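Long-range contact in hypoxanthine-guanine phosphoribosyltransferase (Leishmania tarentolae, PDB 1PZM), which binds GMP and probably converts hypoxanthine and guanine to their nucleotides in purine salvage, by transferring a phosphoribosyl group from phosphoribosylpyrophosphate to the base: residues Tyr60-Leu65 with Ile121-Asp126. Numbering follows the deposited sequence.
Sequences YLLCVL and IMLVED
Leu62 and Ile121 meet across two neighbouring parallel strands, 59-64 and 120-125, in the central sheet of the type I phosphoribosyltransferase fold. CD2 of Leu62 comes within 3.9 Å of Ile121 CD1, the two side chains meeting at a slant; Ile121 carries CG1 between its backbone N and carbonyl carbon (chi1 67°), while its other branch, CG2, lies against Tyr60 CB. On the same face, Leu123 reaches with CD2 to the flank of Leu62, 3.8 Å from CB. The other face belongs to Leu61, Met122, Cys63 and Val124, which helix 69-81 covers in part through Phe71, Thr72 and Leu79. There Leu61 CD2 sits 4.0 Å from Val124 CG2, and Met122 runs alongside Leu61 before bending at its sulfur. A ladder of four backbone hydrogen bonds joins the strands: Met122 N to Tyr60 O, Leu62 N to Met122 O (2.7 Å, nearly straight at 175°), Val124 N to Leu62 O and, longest of the four, Val64 N to Val124 O (3.2 Å). Ser68 OG hydrogen-bonds with both Val124 O and Val64 O, two acceptors that must share its single proton. Toward the C-terminal ends, where the active site of this fold lies, the strands diverge. Glu125, bent at chi2 (-100°), brings OE1 back over Val64, 3.6 Å from its CB, and Asp126 touches the bound GMP. One water spans the widening gap, donating to Val64 O at 3.0 Å and to Asp126 OD1 at 3.1 Å.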
ATOM      1  N   TYR A  60       5.832  -1.732  14.584  1.00 27.78           N
ATOM      2  CA  TYR A  60       4.575  -1.849  13.883  1.00 28.95           C
ATOM      3  C   TYR A  60       4.320  -0.577  13.131  1.00 27.67           C
ATOM      4  O   TYR A  60       4.175   0.485  13.762  1.00 26.15           O
ATOM      5  CB  TYR A  60       3.429  -2.076  14.866  1.00 29.41           C
ATOM      6  CG  TYR A  60       3.319  -3.509  15.311  1.00 32.65           C
ATOM      7  CD1 TYR A  60       4.159  -4.018  16.320  1.00 35.57           C
ATOM      8  CD2 TYR A  60       2.346  -4.367  14.746  1.00 35.76           C
ATOM      9  CE1 TYR A  60       4.003  -5.376  16.744  1.00 40.74           C
ATOM     10  CE2 TYR A  60       2.198  -5.711  15.163  1.00 36.92           C
ATOM     11  CZ  TYR A  60       3.034  -6.180  16.157  1.00 38.37           C
ATOM     12  OH  TYR A  60       2.909  -7.457  16.570  1.00 44.91           O
ATOM     13  N   LEU A  61       4.210  -0.683  11.805  1.00 25.38           N
ATOM     14  CA  LEU A  61       3.823   0.490  11.004  1.00 24.75           C
ATOM     15  C   LEU A  61       2.305   0.420  10.864  1.00 25.52           C
ATOM     16  O   LEU A  61       1.771  -0.593  10.356  1.00 23.85           O
ATOM     17  CB  LEU A  61       4.499   0.459   9.625  1.00 23.60           C
ATOM     18  CG  LEU A  61       6.049   0.539   9.590  1.00 22.18           C
ATOM     19  CD1 LEU A  61       6.571   0.362   8.175  1.00 18.43           C
ATOM     20  CD2 LEU A  61       6.553   1.842  10.191  1.00 19.99           C
ATOM     21  N   LEU A  62       1.628   1.469  11.340  1.00 24.34           N
ATOM     22  CA  LEU A  62       0.174   1.600  11.255  1.00 25.91           C
ATOM     23  C   LEU A  62      -0.195   2.516  10.086  1.00 25.46           C
ATOM     24  O   LEU A  62      -0.141   3.786  10.205  1.00 22.62           O
ATOM     25  CB  LEU A  62      -0.424   2.088  12.616  1.00 26.61           C
ATOM     26  CG  LEU A  62      -0.662   0.926  13.627  1.00 30.36           C
ATOM     27  CD1 LEU A  62       0.491  -0.151  13.806  1.00 31.48           C
ATOM     28  CD2 LEU A  62      -1.009   1.490  14.998  1.00 32.58           C
ATOM     29  N   CYS A  63      -0.539   1.878   8.954  1.00 23.92           N
ATOM     30  CA  CYS A  63      -0.784   2.631   7.723  1.00 24.23           C
ATOM     31  C   CYS A  63      -2.198   3.264   7.695  1.00 24.65           C
ATOM     32  O   CYS A  63      -3.206   2.563   7.779  1.00 24.83           O
ATOM     33  CB  CYS A  63      -0.561   1.736   6.496  1.00 25.07           C
ATOM     34  SG  CYS A  63      -1.195   2.404   4.960  1.00 24.10           S
ATOM     35  N   VAL A  64      -2.262   4.596   7.624  1.00 24.49           N
ATOM     36  CA  VAL A  64      -3.554   5.265   7.632  1.00 24.16           C
ATOM     37  C   VAL A  64      -4.093   5.300   6.201  1.00 23.65           C
ATOM     38  O   VAL A  64      -3.653   6.087   5.383  1.00 23.56           O
ATOM     39  CB  VAL A  64      -3.504   6.675   8.236  1.00 24.69           C
ATOM     40  CG1 VAL A  64      -4.954   7.287   8.316  1.00 24.73           C
ATOM     41  CG2 VAL A  64      -2.894   6.646   9.643  1.00 25.40           C
ATOM     42  N   LEU A  65      -5.022   4.404   5.885  1.00 23.49           N
ATOM     43  CA  LEU A  65      -5.674   4.360   4.591  1.00 24.70           C
ATOM     44  C   LEU A  65      -6.595   5.575   4.303  1.00 25.39           C
ATOM     45  O   LEU A  65      -7.214   6.105   5.227  1.00 26.24           O
ATOM     46  CB  LEU A  65      -6.533   3.090   4.562  1.00 25.11           C
ATOM     47  CG  LEU A  65      -5.605   1.865   4.515  1.00 26.56           C
ATOM     48  CD1 LEU A  65      -6.447   0.621   4.515  1.00 30.64           C
ATOM     49  CD2 LEU A  65      -4.695   1.852   3.287  1.00 24.16           C
ATOM     50  N   ILE A 121       4.676   1.031  18.349  1.00 34.06           N
ATOM     51  CA  ILE A 121       3.860   1.337  17.171  1.00 32.10           C
ATOM     52  C   ILE A 121       4.141   2.725  16.588  1.00 31.19           C
ATOM     53  O   ILE A 121       4.502   3.666  17.300  1.00 30.04           O
ATOM     54  CB  ILE A 121       2.349   1.170  17.465  1.00 33.67           C
ATOM     55  CG1 ILE A 121       1.873   2.208  18.451  1.00 31.04           C
ATOM     56  CG2 ILE A 121       1.979  -0.266  17.929  1.00 31.60           C
ATOM     57  CD1 ILE A 121       0.363   2.150  18.628  1.00 35.43           C
ATOM     58  N   MET A 122       3.981   2.816  15.272  1.00 29.85           N
ATOM     59  CA  MET A 122       4.263   4.035  14.541  1.00 28.87           C
ATOM     60  C   MET A 122       3.140   4.315  13.560  1.00 27.85           C
ATOM     61  O   MET A 122       2.889   3.504  12.600  1.00 25.61           O
ATOM     62  CB  MET A 122       5.565   3.901  13.758  1.00 28.86           C
ATOM     63  CG  MET A 122       5.920   5.223  13.047  1.00 31.91           C
ATOM     64  SD  MET A 122       7.569   5.266  12.390  1.00 39.39           S
ATOM     65  CE  MET A 122       8.465   5.468  14.040  1.00 30.54           C
ATOM     66  N   LEU A 123       2.466   5.447  13.769  1.00 24.94           N
ATOM     67  CA  LEU A 123       1.402   5.855  12.856  1.00 23.55           C
ATOM     68  C   LEU A 123       2.038   6.464  11.632  1.00 24.01           C
ATOM     69  O   LEU A 123       2.955   7.333  11.748  1.00 23.23           O
ATOM     70  CB  LEU A 123       0.455   6.881  13.502  1.00 24.80           C
ATOM     71  CG  LEU A 123      -0.510   6.334  14.558  1.00 25.01           C
ATOM     72  CD1 LEU A 123      -1.118   7.453  15.371  1.00 27.97           C
ATOM     73  CD2 LEU A 123      -1.590   5.498  13.878  1.00 28.88           C
ATOM     74  N   VAL A 124       1.555   6.031  10.456  1.00 23.84           N
ATOM     75  CA  VAL A 124       2.166   6.415   9.191  1.00 23.18           C
ATOM     76  C   VAL A 124       1.122   7.212   8.401  1.00 24.09           C
ATOM     77  O   VAL A 124       0.068   6.714   8.068  1.00 19.91           O
ATOM     78  CB  VAL A 124       2.634   5.187   8.338  1.00 22.70           C
ATOM     79  CG1 VAL A 124       3.180   5.684   6.977  1.00 20.33           C
ATOM     80  CG2 VAL A 124       3.709   4.367   9.085  1.00 22.85           C
ATOM     81  N   GLU A 125       1.432   8.481   8.139  1.00 25.18           N
ATOM     82  CA  GLU A 125       0.470   9.371   7.493  1.00 27.34           C
ATOM     83  C   GLU A 125       1.052   9.979   6.233  1.00 26.78           C
ATOM     84  O   GLU A 125       2.259  10.302   6.180  1.00 26.08           O
ATOM     85  CB  GLU A 125       0.172  10.528   8.428  1.00 29.14           C
ATOM     86  CG  GLU A 125      -0.731  10.217   9.564  1.00 34.00           C
ATOM     87  CD  GLU A 125      -2.143  10.674   9.289  1.00 42.02           C
ATOM     88  OE1 GLU A 125      -2.744  10.244   8.265  1.00 44.32           O
ATOM     89  OE2 GLU A 125      -2.627  11.511  10.102  1.00 48.79           O
ATOM     90  N   ASP A 126       0.198  10.225   5.247  1.00 26.53           N
ATOM     91  CA  ASP A 126       0.697  10.910   4.053  1.00 27.09           C
ATOM     92  C   ASP A 126       0.879  12.418   4.284  1.00 27.10           C
ATOM     93  O   ASP A 126       1.936  12.988   3.955  1.00 27.79           O
ATOM     94  CB  ASP A 126      -0.204  10.663   2.851  1.00 27.24           C
ATOM     95  CG  ASP A 126      -1.657  10.833   3.164  1.00 27.72           C
ATOM     96  OD1 ASP A 126      -2.043  11.184   4.293  1.00 27.63           O
ATOM     97  OD2 ASP A 126      -2.532  10.649   2.301  1.00 36.47           O
TER
HETATM   98  O   HOH W   1      -4.045   9.028   5.237  1.00 53.27           O